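Side-chain contact in glutathione s-transferase protein (Ralstonia solanacearum, PDB 3TOU), which binds glutathione and, judging from its family, probably catalyses transfer of this thiol to electrophilic substrates: residues S124-T127 and R128-K132. Numbering follows the deposited sequence.
Sequences SWIT and RQHHK. With GSH (glutathione), chain E.
W125 and Q129, one turn apart near the start of helix 123-144 in the all-helical C-terminal domain of the glutathione transferase fold, illustrate how i,i+4 neighbours pack along a helix. The indole runs alongside the next turn. Q129 covers one indole face: chi1 (-56°), with CG beside the backbone N, sets CG over the five-membered ring in a CH-pi contact, 4.3 Å from its centroid, and the bend at chi2 (-46°) swings OE1 over the six-membered ring close to its centre, 3.4 Å from W125 CZ2. Ring and amide planes are inclined at 43°. R128 meets the same indole obliquely through CD, 4.2 Å from W125 CZ3, while its extended chain carries the guanidinium, almost parallel to the indole plane, on to glutathione held largely by the second subunit. That subunit's V35 O also accepts a hydrogen bond from R128 NH2. With R128 and K132 the helix completes this site across the dimer interface. Three donors converge on one carboxylate oxygen and would be expected to stabilise its negative charge: from the guanidinium edge R128 NE and NH2 each donate a hydrogen bond of 2.8 Å to GSH O32, and K132 NZ gives it one of 2.7 Å.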
ATOM      1  N   SER A 124      17.626   6.836  14.821  1.00 21.80           N
ATOM      2  CA  SER A 124      16.331   7.522  14.858  1.00 21.60           C
ATOM      3  C   SER A 124      15.303   6.895  13.898  1.00 24.25           C
ATOM      4  O   SER A 124      14.123   6.772  14.231  1.00 21.66           O
ATOM      5  CB  SER A 124      16.492   9.013  14.564  1.00 25.48           C
ATOM      6  OG  SER A 124      17.089   9.226  13.295  1.00 32.31           O
ATOM      7  N   TRP A 125      15.756   6.480  12.721  1.00 22.94           N
ATOM      8  CA  TRP A 125      14.862   5.827  11.753  1.00 18.67           C
ATOM      9  C   TRP A 125      14.413   4.455  12.250  1.00 18.98           C
ATOM     10  O   TRP A 125      13.233   4.072  12.090  1.00 18.26           O
ATOM     11  CB  TRP A 125      15.552   5.718  10.398  1.00 19.75           C
ATOM     12  CG  TRP A 125      14.731   5.082   9.305  1.00 17.36           C
ATOM     13  CD1 TRP A 125      14.904   3.835   8.782  1.00 21.59           C
ATOM     14  CD2 TRP A 125      13.634   5.667   8.594  1.00 14.89           C
ATOM     15  NE1 TRP A 125      13.983   3.601   7.791  1.00 20.38           N
ATOM     16  CE2 TRP A 125      13.191   4.709   7.653  1.00 15.55           C
ATOM     17  CE3 TRP A 125      12.975   6.901   8.662  1.00 22.53           C
ATOM     18  CZ2 TRP A 125      12.119   4.948   6.787  1.00 17.49           C
ATOM     19  CZ3 TRP A 125      11.913   7.136   7.797  1.00 21.81           C
ATOM     20  CH2 TRP A 125      11.499   6.167   6.873  1.00 18.26           C
ATOM     21  N   ILE A 126      15.356   3.741  12.864  1.00 16.84           N
ATOM     22  CA  ILE A 126      15.114   2.416  13.448  1.00 19.18           C
ATOM     23  C   ILE A 126      14.069   2.519  14.573  1.00 19.20           C
ATOM     24  O   ILE A 126      13.126   1.732  14.616  1.00 17.14           O
ATOM     25  CB  ILE A 126      16.440   1.756  13.932  1.00 20.28           C
ATOM     26  CG1 ILE A 126      17.305   1.355  12.730  1.00 22.83           C
ATOM     27  CG2 ILE A 126      16.183   0.512  14.765  1.00 18.82           C
ATOM     28  CD1 ILE A 126      18.781   1.121  13.090  1.00 21.78           C
ATOM     29  N   THR A 127      14.239   3.514  15.444  1.00 19.63           N
ATOM     30  CA  THR A 127      13.318   3.803  16.541  1.00 17.89           C
ATOM     31  C   THR A 127      11.912   4.120  16.021  1.00 17.78           C
ATOM     32  O   THR A 127      10.915   3.623  16.559  1.00 18.97           O
ATOM     33  CB  THR A 127      13.870   4.969  17.410  1.00 22.96           C
ATOM     34  OG1 THR A 127      15.153   4.583  17.918  1.00 22.53           O
ATOM     35  CG2 THR A 127      12.946   5.298  18.570  1.00 25.81           C
ATOM     36  N   ARG A 128      11.858   4.933  14.971  1.00 17.67           N
ATOM     37  CA  ARG A 128      10.597   5.352  14.367  1.00 16.36           C
ATOM     38  C   ARG A 128       9.804   4.149  13.847  1.00 15.98           C
ATOM     39  O   ARG A 128       8.590   4.045  14.097  1.00 15.04           O
ATOM     40  CB  ARG A 128      10.861   6.345  13.246  1.00 15.74           C
ATOM     41  CG  ARG A 128       9.622   6.792  12.525  1.00 16.55           C
ATOM     42  CD  ARG A 128       9.978   7.755  11.416  1.00 21.29           C
ATOM     43  NE  ARG A 128       8.842   8.627  11.191  1.00 31.41           N
ATOM     44  CZ  ARG A 128       8.640   9.786  11.813  1.00 23.67           C
ATOM     45  NH1 ARG A 128       9.529  10.276  12.666  1.00 29.67           N
ATOM     46  NH2 ARG A 128       7.554  10.472  11.535  1.00 24.80           N
ATOM     47  N   GLN A 129      10.487   3.246  13.146  1.00 14.13           N
ATOM     48  CA  GLN A 129       9.816   2.061  12.617  1.00 15.07           C
ATOM     49  C   GLN A 129       9.348   1.127  13.741  1.00 15.27           C
ATOM     50  O   GLN A 129       8.230   0.607  13.697  1.00 15.67           O
ATOM     51  CB  GLN A 129      10.677   1.340  11.576  1.00 15.97           C
ATOM     52  CG  GLN A 129      11.120   2.227  10.386  1.00 14.65           C
ATOM     53  CD  GLN A 129      10.008   3.077   9.782  1.00 17.34           C
ATOM     54  OE1 GLN A 129      10.197   4.272   9.516  1.00 23.83           O
ATOM     55  NE2 GLN A 129       8.854   2.471   9.551  1.00 11.61           N
ATOM     56  N   HIS A 130      10.182   0.942  14.766  1.00 14.95           N
ATOM     57  CA  HIS A 130       9.761   0.126  15.915  1.00 17.21           C
ATOM     58  C   HIS A 130       8.573   0.728  16.654  1.00 15.54           C
ATOM     59  O   HIS A 130       7.745   0.002  17.190  1.00 16.52           O
ATOM     60  CB  HIS A 130      10.918  -0.129  16.890  1.00 19.54           C
ATOM     61  CG  HIS A 130      11.754  -1.313  16.516  1.00 20.75           C
ATOM     62  ND1 HIS A 130      11.312  -2.609  16.677  1.00 24.11           N
ATOM     63  CD2 HIS A 130      12.983  -1.401  15.958  1.00 21.18           C
ATOM     64  CE1 HIS A 130      12.239  -3.445  16.247  1.00 23.60           C
ATOM     65  NE2 HIS A 130      13.265  -2.741  15.811  1.00 22.27           N
ATOM     66  N   HIS A 131       8.495   2.054  16.668  1.00 15.69           N
ATOM     67  CA  HIS A 131       7.367   2.737  17.299  1.00 15.74           C
ATOM     68  C   HIS A 131       6.081   2.430  16.527  1.00 17.27           C
ATOM     69  O   HIS A 131       5.048   2.149  17.130  1.00 14.96           O
ATOM     70  CB  HIS A 131       7.627   4.239  17.397  1.00 17.63           C
ATOM     71  CG  HIS A 131       6.568   4.989  18.139  1.00 22.54           C
ATOM     72  ND1 HIS A 131       6.122   6.232  17.742  1.00 25.52           N
ATOM     73  CD2 HIS A 131       5.853   4.668  19.246  1.00 23.90           C
ATOM     74  CE1 HIS A 131       5.184   6.647  18.578  1.00 20.53           C
ATOM     75  NE2 HIS A 131       4.997   5.715  19.492  1.00 23.64           N
ATOM     76  N   LYS A 132       6.167   2.441  15.198  1.00 13.75           N
ATOM     77  CA  LYS A 132       5.031   2.077  14.348  1.00 14.50           C
ATOM     78  C   LYS A 132       4.557   0.660  14.590  1.00 13.08           C
ATOM     79  O   LYS A 132       3.360   0.409  14.674  1.00 12.67           O
ATOM     80  CB  LYS A 132       5.374   2.253  12.865  1.00 11.45           C
ATOM     81  CG  LYS A 132       5.538   3.698  12.447  1.00 16.59           C
ATOM     82  CD  LYS A 132       5.729   3.803  10.935  1.00 17.13           C
ATOM     83  CE  LYS A 132       6.246   5.192  10.535  1.00 18.68           C
ATOM     84  NZ  LYS A 132       5.452   6.317  11.140  1.00 16.24           N
TER
HETATM   85  N1  GSH E 227       0.317   4.253   2.504  1.00 16.42           N
HETATM   86  CA1 GSH E 227       0.066   5.601   3.030  1.00 16.07           C
HETATM   87  C1  GSH E 227      -1.077   6.239   2.271  1.00 18.58           C
HETATM   88  O11 GSH E 227      -1.325   5.892   1.094  1.00 16.21           O
HETATM   89  O12 GSH E 227      -1.827   7.104   2.799  1.00 13.96           O
HETATM   90  CB1 GSH E 227       1.346   6.447   2.956  1.00 15.54           C
HETATM   91  CG1 GSH E 227       1.130   7.740   3.746  1.00 16.13           C
HETATM   92  CD1 GSH E 227       2.444   8.412   4.097  1.00 16.82           C
HETATM   93  OE1 GSH E 227       3.600   7.644   4.125  1.00 19.69           O
HETATM   94  N2  GSH E 227       2.435   9.724   4.362  1.00 16.04           N
HETATM   95  CA2 GSH E 227       3.624  10.438   4.828  1.00 16.68           C
HETATM   96  C2  GSH E 227       3.842  10.171   6.275  1.00 17.76           C
HETATM   97  O2  GSH E 227       2.744  10.406   7.090  1.00 16.79           O
HETATM   98  CB2 GSH E 227       3.420  11.950   4.717  1.00 19.17           C
HETATM   99  SG2 GSH E 227       3.453  12.413   2.976  1.00 22.88           S
HETATM  100  N3  GSH E 227       5.040   9.758   6.718  1.00 16.79           N
HETATM  101  CA3 GSH E 227       5.323   9.787   8.145  1.00 18.85           C
HETATM  102  C3  GSH E 227       6.007   8.552   8.657  1.00 21.95           C
HETATM  103  O31 GSH E 227       6.166   7.571   7.919  1.00 19.56           O
HETATM  104  O32 GSH E 227       6.431   8.515   9.827  1.00 23.09           O